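PDB 3TGV: heme-binding protein HutZ from Vibrio cholerae, which binds heme and probably degrades it to biliverdin (beta and delta isomers) with release of the iron. Local coordinates for residues A[17-22]-A[31-36]; A[41-46]-A[122-127]; A[79-84]-A[134-139]. The protein carries 1 engineered substitution. All blocks are in the same frame, centred on the assembly; numbering follows the deposited sequence.

Contact 1 of 3, residues A[17-22]-A[31-36]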
loop_
_atom_site.group_PDB
_atom_site.type_symbol
_atom_site.label_atom_id
_atom_site.label_comp_id
_atom_site.label_asym_id
_atom_site.label_seq_id
_atom_site.Cartn_x
_atom_site.Cartn_y
_atom_site.Cartn_z
ATOM N N LEU A 17 -1.844 -8.391 -0.082
ATOM C CA LEU A 17 -2.234 -7.325 0.824
ATOM C C LEU A 17 -1.198 -6.216 0.782
ATOM O O LEU A 17 0.020 -6.479 0.726
ATOM C CB LEU A 17 -2.310 -7.853 2.261
ATOM C CG LEU A 17 -3.230 -9.037 2.557
ATOM C CD1 LEU A 17 -3.192 -9.409 4.052
ATOM C CD2 LEU A 17 -4.651 -8.706 2.092
ATOM N N GLN A 18 -1.667 -4.979 0.818
ATOM C CA GLN A 18 -0.777 -3.867 1.108
ATOM C C GLN A 18 -0.861 -3.579 2.598
ATOM O O GLN A 18 -1.962 -3.546 3.178
ATOM C CB GLN A 18 -1.140 -2.619 0.298
ATOM C CG GLN A 18 -1.703 -2.903 -1.090
ATOM C CD GLN A 18 -0.796 -3.737 -1.953
ATOM O OE1 GLN A 18 -1.209 -4.754 -2.522
ATOM N NE2 GLN A 18 0.450 -3.305 -2.077
ATOM N N LEU A 19 0.295 -3.347 3.212
ATOM C CA LEU A 19 0.392 -3.224 4.663
ATOM C C LEU A 19 1.040 -1.918 5.104
ATOM O O LEU A 19 2.041 -1.488 4.535
ATOM C CB LEU A 19 1.203 -4.387 5.237
ATOM C CG LEU A 19 0.893 -5.775 4.693
ATOM C CD1 LEU A 19 1.964 -6.784 5.112
ATOM C CD2 LEU A 19 -0.505 -6.216 5.133
ATOM N N ALA A 20 0.457 -1.295 6.124
ATOM C CA ALA A 20 1.115 -0.211 6.832
ATOM C C ALA A 20 1.474 -0.695 8.235
ATOM O O ALA A 20 0.592 -1.030 9.025
ATOM C CB ALA A 20 0.226 1.022 6.893
ATOM N N THR A 21 2.771 -0.738 8.538
ATOM C CA THR A 21 3.229 -1.185 9.843
ATOM C C THR A 21 3.969 -0.043 10.531
ATOM O O THR A 21 4.192 1.010 9.931
ATOM C CB THR A 21 4.150 -2.417 9.728
ATOM O OG1 THR A 21 5.274 -2.092 8.904
ATOM C CG2 THR A 21 3.400 -3.578 9.091
ATOM N N VAL A 22 4.341 -0.246 11.789
ATOM C CA VAL A 22 5.043 0.791 12.542
ATOM C C VAL A 22 6.123 0.171 13.409
ATOM O O VAL A 22 5.942 -0.929 13.939
ATOM C CB VAL A 22 4.090 1.599 13.441
ATOM C CG1 VAL A 22 3.388 2.684 12.644
ATOM C CG2 VAL A 22 3.082 0.667 14.108
ATOM N N SER A 31 4.380 -1.649 2.661
ATOM C CA SER A 31 4.964 -2.819 2.027
ATOM C C SER A 31 3.809 -3.623 1.484
ATOM O O SER A 31 2.654 -3.197 1.593
ATOM C CB SER A 31 5.709 -3.658 3.066
ATOM O OG SER A 31 4.815 -4.059 4.093
ATOM N N TYR A 32 4.103 -4.782 0.901
ATOM C CA TYR A 32 3.044 -5.712 0.497
ATOM C C TYR A 32 3.437 -7.149 0.862
ATOM O O TYR A 32 4.600 -7.435 1.146
ATOM C CB TYR A 32 2.787 -5.624 -1.006
ATOM C CG TYR A 32 3.783 -6.447 -1.783
ATOM C CD1 TYR A 32 5.086 -6.003 -1.963
ATOM C CD2 TYR A 32 3.430 -7.682 -2.308
ATOM C CE1 TYR A 32 6.025 -6.781 -2.655
ATOM C CE2 TYR A 32 4.349 -8.457 -3.001
ATOM C CZ TYR A 32 5.637 -8.000 -3.176
ATOM O OH TYR A 32 6.532 -8.778 -3.874
ATOM N N ALA A 33 2.463 -8.048 0.844
ATOM C CA ALA A 33 2.729 -9.466 1.040
ATOM C C ALA A 33 1.611 -10.294 0.422
ATOM O O ALA A 33 0.433 -9.995 0.622
ATOM C CB ALA A 33 2.843 -9.777 2.521
ATOM N N PRO A 34 1.973 -11.332 -0.345
ATOM C CA PRO A 34 0.953 -12.310 -0.740
ATOM C C PRO A 34 0.310 -12.862 0.539
ATOM O O PRO A 34 0.956 -12.863 1.590
ATOM C CB PRO A 34 1.766 -13.394 -1.466
ATOM C CG PRO A 34 2.962 -12.656 -2.006
ATOM C CD PRO A 34 3.275 -11.574 -0.994
ATOM N N PHE A 35 -0.943 -13.292 0.473
ATOM C CA PHE A 35 -1.641 -13.736 1.676
ATOM C C PHE A 35 -2.551 -14.912 1.374
ATOM O O PHE A 35 -2.862 -15.183 0.220
ATOM C CB PHE A 35 -2.508 -12.599 2.241
ATOM C CG PHE A 35 -3.767 -12.345 1.443
ATOM C CD1 PHE A 35 -3.711 -11.682 0.222
ATOM C CD2 PHE A 35 -5.009 -12.772 1.912
ATOM C CE1 PHE A 35 -4.868 -11.437 -0.510
ATOM C CE2 PHE A 35 -6.169 -12.550 1.180
ATOM C CZ PHE A 35 -6.110 -11.878 -0.020
ATOM N N VAL A 36 -2.967 -15.603 2.427
ATOM C CA VAL A 36 -4.148 -16.455 2.372
ATOM C C VAL A 36 -5.042 -16.048 3.528
ATOM O O VAL A 36 -4.578 -15.438 4.493
ATOM C CB VAL A 36 -3.796 -17.955 2.513
ATOM C CG1 VAL A 36 -2.879 -18.396 1.391
ATOM C CG2 VAL A 36 -3.164 -18.229 3.866
HETATM O O HOH W 1 4.838 -2.196 5.989
#

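Contact 2 of 3, residues A[41-46]-A[122-127]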
loop_
_atom_site.group_PDB
_atom_site.type_symbol
_atom_site.label_atom_id
_atom_site.label_comp_id
_atom_site.label_asym_id
_atom_site.label_seq_id
_atom_site.Cartn_x
_atom_site.Cartn_y
_atom_site.Cartn_z
ATOM N N GLY A 41 -7.988 -15.992 10.419
ATOM C CA GLY A 41 -7.539 -14.651 10.077
ATOM C C GLY A 41 -6.825 -14.591 8.739
ATOM O O GLY A 41 -6.920 -15.513 7.928
ATOM N N TYR A 42 -6.109 -13.497 8.503
ATOM C CA TYR A 42 -5.287 -13.376 7.306
ATOM C C TYR A 42 -3.841 -13.738 7.643
ATOM O O TYR A 42 -3.362 -13.447 8.735
ATOM C CB TYR A 42 -5.363 -11.961 6.740
ATOM C CG TYR A 42 -6.725 -11.565 6.195
ATOM C CD1 TYR A 42 -6.956 -11.512 4.825
ATOM C CD2 TYR A 42 -7.768 -11.248 7.045
ATOM C CE1 TYR A 42 -8.191 -11.144 4.313
ATOM C CE2 TYR A 42 -9.017 -10.882 6.541
ATOM C CZ TYR A 42 -9.219 -10.835 5.176
ATOM O OH TYR A 42 -10.452 -10.469 4.669
ATOM N N PHE A 43 -3.147 -14.374 6.710
ATOM C CA PHE A 43 -1.781 -14.805 6.978
ATOM C C PHE A 43 -0.810 -14.343 5.909
ATOM O O PHE A 43 -1.079 -14.468 4.715
ATOM C CB PHE A 43 -1.712 -16.324 7.130
ATOM C CG PHE A 43 -2.487 -16.843 8.305
ATOM C CD1 PHE A 43 -1.841 -17.160 9.493
ATOM C CD2 PHE A 43 -3.866 -17.007 8.225
ATOM C CE1 PHE A 43 -2.561 -17.635 10.580
ATOM C CE2 PHE A 43 -4.585 -17.477 9.300
ATOM C CZ PHE A 43 -3.938 -17.790 10.479
ATOM N N VAL A 44 0.321 -13.810 6.352
ATOM C CA VAL A 44 1.408 -13.468 5.442
ATOM C C VAL A 44 2.701 -14.138 5.887
ATOM O O VAL A 44 2.932 -14.317 7.082
ATOM C CB VAL A 44 1.630 -11.953 5.373
ATOM C CG1 VAL A 44 0.390 -11.268 4.788
ATOM C CG2 VAL A 44 1.969 -11.404 6.756
ATOM N N LEU A 45 3.530 -14.502 4.913
ATOM C CA LEU A 45 4.805 -15.171 5.161
ATOM C C LEU A 45 5.925 -14.263 4.674
ATOM O O LEU A 45 6.189 -14.185 3.478
ATOM C CB LEU A 45 4.860 -16.507 4.418
ATOM C CG LEU A 45 6.120 -17.367 4.607
ATOM C CD1 LEU A 45 6.295 -17.737 6.071
ATOM C CD2 LEU A 45 6.077 -18.613 3.738
ATOM N N ILE A 46 6.583 -13.584 5.609
ATOM C CA ILE A 46 7.467 -12.482 5.266
ATOM C C ILE A 46 8.852 -12.576 5.930
ATOM O O ILE A 46 9.054 -13.315 6.897
ATOM C CB ILE A 46 6.821 -11.123 5.617
ATOM C CG1 ILE A 46 6.521 -11.051 7.112
ATOM C CG2 ILE A 46 5.565 -10.919 4.799
ATOM C CD1 ILE A 46 6.048 -9.678 7.588
ATOM N N PHE A 122 12.103 -16.235 7.353
ATOM C CA PHE A 122 10.702 -16.125 6.957
ATOM C C PHE A 122 9.762 -16.516 8.070
ATOM O O PHE A 122 9.736 -17.664 8.503
ATOM C CB PHE A 122 10.402 -16.879 5.669
ATOM C CG PHE A 122 10.644 -16.061 4.441
ATOM C CD1 PHE A 122 11.899 -16.013 3.868
ATOM C CD2 PHE A 122 9.620 -15.309 3.879
ATOM C CE1 PHE A 122 12.134 -15.248 2.743
ATOM C CE2 PHE A 122 9.845 -14.541 2.753
ATOM C CZ PHE A 122 11.103 -14.511 2.183
ATOM N N MET A 123 9.002 -15.529 8.529
ATOM C CA MET A 123 8.111 -15.678 9.662
ATOM C C MET A 123 6.669 -15.660 9.174
ATOM O O MET A 123 6.347 -14.979 8.200
ATOM C CB MET A 123 8.326 -14.519 10.633
ATOM C CG MET A 123 9.773 -14.269 10.983
ATOM S SD MET A 123 9.973 -12.751 11.930
ATOM C CE MET A 123 10.923 -13.374 13.321
ATOM N N LEU A 124 5.803 -16.400 9.856
ATOM C CA LEU A 124 4.388 -16.423 9.505
ATOM C C LEU A 124 3.583 -15.611 10.509
ATOM O O LEU A 124 3.568 -15.923 11.699
ATOM C CB LEU A 124 3.886 -17.866 9.464
ATOM C CG LEU A 124 2.397 -18.112 9.214
ATOM C CD1 LEU A 124 1.977 -17.607 7.838
ATOM C CD2 LEU A 124 2.103 -19.593 9.355
ATOM N N PHE A 125 2.921 -14.562 10.036
ATOM C CA PHE A 125 2.113 -13.728 10.921
ATOM C C PHE A 125 0.627 -13.935 10.676
ATOM O O PHE A 125 0.176 -13.912 9.536
ATOM C CB PHE A 125 2.450 -12.239 10.755
ATOM C CG PHE A 125 3.794 -11.846 11.315
ATOM C CD1 PHE A 125 3.902 -11.335 12.599
ATOM C CD2 PHE A 125 4.937 -11.979 10.555
ATOM C CE1 PHE A 125 5.130 -10.969 13.117
ATOM C CE2 PHE A 125 6.166 -11.618 11.067
ATOM C CZ PHE A 125 6.263 -11.114 12.350
ATOM N N ARG A 126 -0.121 -14.143 11.754
ATOM C CA ARG A 126 -1.582 -14.103 11.693
ATOM C C ARG A 126 -2.086 -12.686 11.929
ATOM O O ARG A 126 -1.677 -12.027 12.881
ATOM C CB ARG A 126 -2.205 -15.036 12.731
ATOM C CG ARG A 126 -3.606 -14.607 13.109
ATOM C CD ARG A 126 -4.506 -15.758 13.514
ATOM N NE ARG A 126 -4.233 -16.241 14.859
ATOM C CZ ARG A 126 -5.160 -16.758 15.661
ATOM N NH1 ARG A 126 -6.425 -16.843 15.255
ATOM N NH2 ARG A 126 -4.825 -17.185 16.873
ATOM N N LEU A 127 -2.974 -12.213 11.062
ATOM C CA LEU A 127 -3.516 -10.871 11.207
ATOM C C LEU A 127 -5.018 -10.941 11.404
ATOM O O LEU A 127 -5.730 -11.476 10.557
ATOM C CB LEU A 127 -3.206 -10.041 9.968
ATOM C CG LEU A 127 -1.799 -10.203 9.412
ATOM C CD1 LEU A 127 -1.688 -9.410 8.133
ATOM C CD2 LEU A 127 -0.771 -9.750 10.427
#

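Contact 3 of 3, residues A[79-84]-A[134-139]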
loop_
_atom_site.group_PDB
_atom_site.type_symbol
_atom_site.label_atom_id
_atom_site.label_comp_id
_atom_site.label_asym_id
_atom_site.label_seq_id
_atom_site.Cartn_x
_atom_site.Cartn_y
_atom_site.Cartn_z
ATOM N N ARG A 79 -10.074 3.580 -6.859
ATOM C CA ARG A 79 -9.688 2.185 -6.998
ATOM C C ARG A 79 -10.535 1.324 -6.056
ATOM O O ARG A 79 -10.674 1.613 -4.869
ATOM C CB ARG A 79 -8.179 1.999 -6.759
ATOM C CG ARG A 79 -7.293 2.579 -7.873
ATOM C CD ARG A 79 -5.812 2.561 -7.507
ATOM N NE ARG A 79 -5.241 1.222 -7.570
ATOM C CZ ARG A 79 -4.024 0.899 -7.143
ATOM N NH1 ARG A 79 -3.220 1.817 -6.613
ATOM N NH2 ARG A 79 -3.606 -0.350 -7.249
ATOM N N LYS A 80 -11.140 0.287 -6.613
ATOM C CA LYS A 80 -11.930 -0.660 -5.839
ATOM C C LYS A 80 -11.046 -1.275 -4.761
ATOM O O LYS A 80 -9.955 -1.777 -5.057
ATOM C CB LYS A 80 -12.462 -1.738 -6.789
ATOM C CG LYS A 80 -13.379 -2.781 -6.204
ATOM C CD LYS A 80 -14.025 -3.575 -7.348
ATOM C CE LYS A 80 -14.492 -4.950 -6.917
ATOM N NZ LYS A 80 -14.984 -5.789 -8.059
ATOM N N ARG A 81 -11.498 -1.231 -3.510
ATOM C CA ARG A 81 -10.645 -1.671 -2.412
ATOM C C ARG A 81 -11.394 -2.047 -1.140
ATOM O O ARG A 81 -12.531 -1.609 -0.921
ATOM C CB ARG A 81 -9.622 -0.581 -2.091
ATOM C CG ARG A 81 -10.233 0.717 -1.556
ATOM C CD ARG A 81 -9.221 1.859 -1.630
ATOM N NE ARG A 81 -9.729 3.095 -1.042
ATOM C CZ ARG A 81 -10.392 4.033 -1.717
ATOM N NH1 ARG A 81 -10.627 3.888 -3.012
ATOM N NH2 ARG A 81 -10.818 5.124 -1.093
ATOM N N LEU A 82 -10.732 -2.862 -0.319
ATOM C CA LEU A 82 -11.186 -3.238 1.017
ATOM C C LEU A 82 -10.084 -2.846 1.980
ATOM O O LEU A 82 -8.923 -3.174 1.745
ATOM C CB LEU A 82 -11.347 -4.752 1.126
ATOM C CG LEU A 82 -12.380 -5.474 0.260
ATOM C CD1 LEU A 82 -12.345 -6.952 0.551
ATOM C CD2 LEU A 82 -13.790 -4.904 0.485
ATOM N N THR A 83 -10.421 -2.166 3.067
ATOM C CA THR A 83 -9.395 -1.753 4.029
ATOM C C THR A 83 -9.861 -2.043 5.453
ATOM O O THR A 83 -11.054 -1.900 5.778
ATOM C CB THR A 83 -9.059 -0.253 3.883
ATOM O OG1 THR A 83 -8.793 0.050 2.508
ATOM C CG2 THR A 83 -7.823 0.105 4.699
ATOM N N PHE A 84 -8.924 -2.455 6.297
ATOM C CA PHE A 84 -9.217 -2.726 7.700
ATOM C C PHE A 84 -7.932 -2.735 8.510
ATOM O O PHE A 84 -6.853 -2.969 7.964
ATOM C CB PHE A 84 -9.964 -4.054 7.868
ATOM C CG PHE A 84 -9.231 -5.258 7.330
ATOM C CD1 PHE A 84 -9.270 -5.564 5.981
ATOM C CD2 PHE A 84 -8.536 -6.108 8.184
ATOM C CE1 PHE A 84 -8.603 -6.678 5.480
ATOM C CE2 PHE A 84 -7.864 -7.234 7.687
ATOM C CZ PHE A 84 -7.908 -7.514 6.335
ATOM N N PHE A 134 -13.806 -1.297 5.700
ATOM C CA PHE A 134 -14.272 -0.315 4.733
ATOM C C PHE A 134 -14.217 -0.917 3.342
ATOM O O PHE A 134 -13.235 -1.562 2.961
ATOM C CB PHE A 134 -13.430 0.941 4.800
ATOM C CG PHE A 134 -13.754 1.952 3.734
ATOM C CD1 PHE A 134 -12.899 2.147 2.662
ATOM C CD2 PHE A 134 -14.887 2.740 3.827
ATOM C CE1 PHE A 134 -13.191 3.094 1.681
ATOM C CE2 PHE A 134 -15.187 3.681 2.857
ATOM C CZ PHE A 134 -14.326 3.863 1.783
ATOM N N VAL A 135 -15.275 -0.687 2.584
ATOM C CA VAL A 135 -15.447 -1.290 1.281
ATOM C C VAL A 135 -15.757 -0.185 0.292
ATOM O O VAL A 135 -16.688 0.593 0.497
ATOM C CB VAL A 135 -16.625 -2.273 1.320
ATOM C CG1 VAL A 135 -16.862 -2.897 -0.038
ATOM C CG2 VAL A 135 -16.374 -3.335 2.384
ATOM N N LYS A 136 -14.985 -0.102 -0.781
ATOM C CA LYS A 136 -15.226 0.943 -1.765
ATOM C C LYS A 136 -15.258 0.379 -3.186
ATOM O O LYS A 136 -14.368 -0.385 -3.576
ATOM C CB LYS A 136 -14.162 2.036 -1.640
ATOM C CG LYS A 136 -14.267 3.128 -2.689
ATOM C CD LYS A 136 -15.280 4.197 -2.295
ATOM C CE LYS A 136 -15.256 5.370 -3.271
ATOM N NZ LYS A 136 -16.432 5.324 -4.187
ATOM N N GLY A 137 -16.295 0.740 -3.939
ATOM C CA GLY A 137 -16.409 0.379 -5.344
ATOM C C GLY A 137 -17.136 -0.912 -5.672
ATOM O O GLY A 137 -17.017 -1.427 -6.788
ATOM N N PHE A 138 -17.876 -1.444 -4.703
ATOM C CA PHE A 138 -18.598 -2.707 -4.876
ATOM C C PHE A 138 -20.121 -2.491 -4.960
ATOM O O PHE A 138 -20.636 -1.468 -4.506
ATOM C CB PHE A 138 -18.300 -3.641 -3.707
ATOM C CG PHE A 138 -16.856 -4.081 -3.616
ATOM C CD1 PHE A 138 -16.487 -5.355 -4.012
ATOM C CD2 PHE A 138 -15.879 -3.226 -3.125
ATOM C CE1 PHE A 138 -15.159 -5.772 -3.925
ATOM C CE2 PHE A 138 -14.544 -3.637 -3.037
ATOM C CZ PHE A 138 -14.196 -4.912 -3.433
ATOM N N GLY A 139 -20.833 -3.470 -5.517
ATOM C CA GLY A 139 -22.290 -3.424 -5.573
ATOM C C GLY A 139 -22.816 -2.180 -6.263
ATOM O O GLY A 139 -22.512 -1.923 -7.421
#

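Contact 1 of 3, residues A[17-22]-A[31-36]
Leu17 and Ala33 are joined through both of their peptide groups, with Leu17 N 2.9 Å from Ala33 O and Ala33 N bonded in return to Leu17 O. Two residues on, Leu19 and Ser31 make the second hydrogen-bonded pair of this antiparallel hairpin. Leu19 N reaches Ser31 O at 2.9 Å in a nearly straight bond (176°), the donor standing above the plane of that carbonyl. Between these rungs lies the non-hydrogen-bonded pair Gln18–Tyr32, where Tyr32 CA brings its hydrogen close to Leu17 O (3.1 Å).

The apolar part belongs mainly to Leu17 and Phe35. Their side chains cross at about a right angle, and Leu17 CD2 rests over the middle of the ring, 3.7 Å from the Phe35 centroid and 13° off the normal, a clear CH-pi contact. Phe35 CG, set between its backbone N and carbonyl carbon (chi1 75°), also touches Leu17 CG. Further along the same sheet face, Leu19 CD1 meets Ala33 CB more loosely, at 4.1 Å. On the other face Gln18 NE2 lies 3.5 Å from Tyr32 CB, its amide almost parallel to the phenol ring.

Polar groups gather at the Ser31 end. A water lies 2.7 Å from Ser31 OG and 2.9 Å from Thr21 OG1, linking the strands by side chains; Ser31 OG is also bonded to His52 ND1.

Tyr32 OH bonds to Arg79 N and Leu76 O of the second subunit, which puts this hairpin of the split-barrel fold at the dimer interface. Within the chain, Leu17 packs on Ile64 of strand 61-67 and on Val44 of strand 41-47, Thr21 faces helix 51-58, and Pro34 and Val36 meet helix 96-109.

Contact 2 of 3, residues A[41-46]-A[122-127]
Phe43 and Arg126 lie side by side, pointing the same way, and the ring meets the arginine's methylenes. Phe43 CE1 comes to 3.4 Å from Arg126 CB, and Phe43 CZ to 3.7 Å from Arg126 CD. The ring and the guanidinium are almost parallel, 4° apart in plane, although it is the methylene groups that do the touching. On the same face Leu124 CG stands anti to its backbone N (chi1 176°); its CD1 approaches the neighbouring strand, 3.5 Å from Val44 O, while also meeting Phe43 CB.

The opposite face is built round Phe125. The Ile46 and Phe125 side chains cross at about a right angle, Ile46 CG1 and CD1 both approaching Phe125 CD2, CG1 at 3.9 Å; Val44 CG2 touches the Phe125 CB.

At the Leu45 end of the pairing, the Phe122 ring turns its edge to the backbone of Leu45, with Phe122 CD2 3.6 Å from Leu45 O.

Six backbone bonds set this register, two in each of the pairs Tyr42–Leu127, Val44–Phe125 and Ile46–Met123. The shortest runs from Leu127 N to Tyr42 O, 2.7 Å. In the split barrel of the FMN-binding clan, to which this sequence belongs, such antiparallel strands curl round into the barrel; here residues 41-46 and 122-127, distant in sequence, are neighbours in it.

Outside this shell, helix 96-109 lies against the Phe43–Leu124 face, with Val101 touching both residues and Met105 touching Leu45. Helix 51-58 takes the other face, its Leu56 on Phe125 and its Ala53 on Ile46. Arg126 NH1 is hydrogen-bonded to Glu40 O, just before Gly41, and Tyr42 OH to Arg11 NH2 of helix 3-13.

Contact 3 of 3, residues A[79-84]-A[134-139]
Arg81 and Lys136 begin the antiparallel pairing in which strand 134-136, a short edge element of the split-barrel sheet, runs beside the start of strand 81-91. Four backbone bonds hold it. Arg81 N meets Lys136 O at 3.0 Å and Lys136 N meets Arg81 O; Thr83 and Phe134 repeat the exchange, Phe134 N standing 2.8 Å from Thr83 O.

Apolar contacts lie on the face toward helix 3-13. Leu82 and Val135 run side by side, Leu82 CD2 3.6 Å from Val135 CG2, and the same methyl comes to 3.8 Å from Phe138 CE2. The Lys80 and Phe138 side chains cross at about a right angle; Lys80 CG is 3.5 Å from Phe138 CE2, and Lys80 CE sits above the same ring toward its rim, though the modelled spacing there is too tight to trust. The Lys80 ammonium goes on to a salt bridge with Glu6, and Phe10 of that helix meets Phe138 edge-to-face.

Charged side chains share the other face. Lys136 lays its CB over the Arg81 guanidinium and its CG 3.7 Å from Arg81 NH1, while the lysine ammonium turns to Glu141. Phe134 presents a ring edge to Arg81 NH2. The guanidinium's orientation is held from within its own segment, where Arg81 NH1 donates to Arg79 O at 2.9 Å, with the acceptor in the guanidinium plane.

How the contacts relate
All three contacts belong to one antiparallel, curled sheet. Contact 1 closes its hairpin first along the chain; contacts 2 and 3 follow and interlock, their segments alternating, so strands late in sequence return to partners made earlier. Contacts 1 and 2 lie with centres 9 Å apart and adjoin, strand 28-38 pairing with 41-47 through a probable bond from Phe43 N to Val36 O. Contact 3 lies about 22 Å from contact 2, centre to centre, yet the rings of Tyr42 and Phe84 meet between them. Contacts 1 and 3, centres about 16 Å apart, both reach the second subunit, where Tyr32 of one chain meets Arg79 of the other, so they join across the dimer interface.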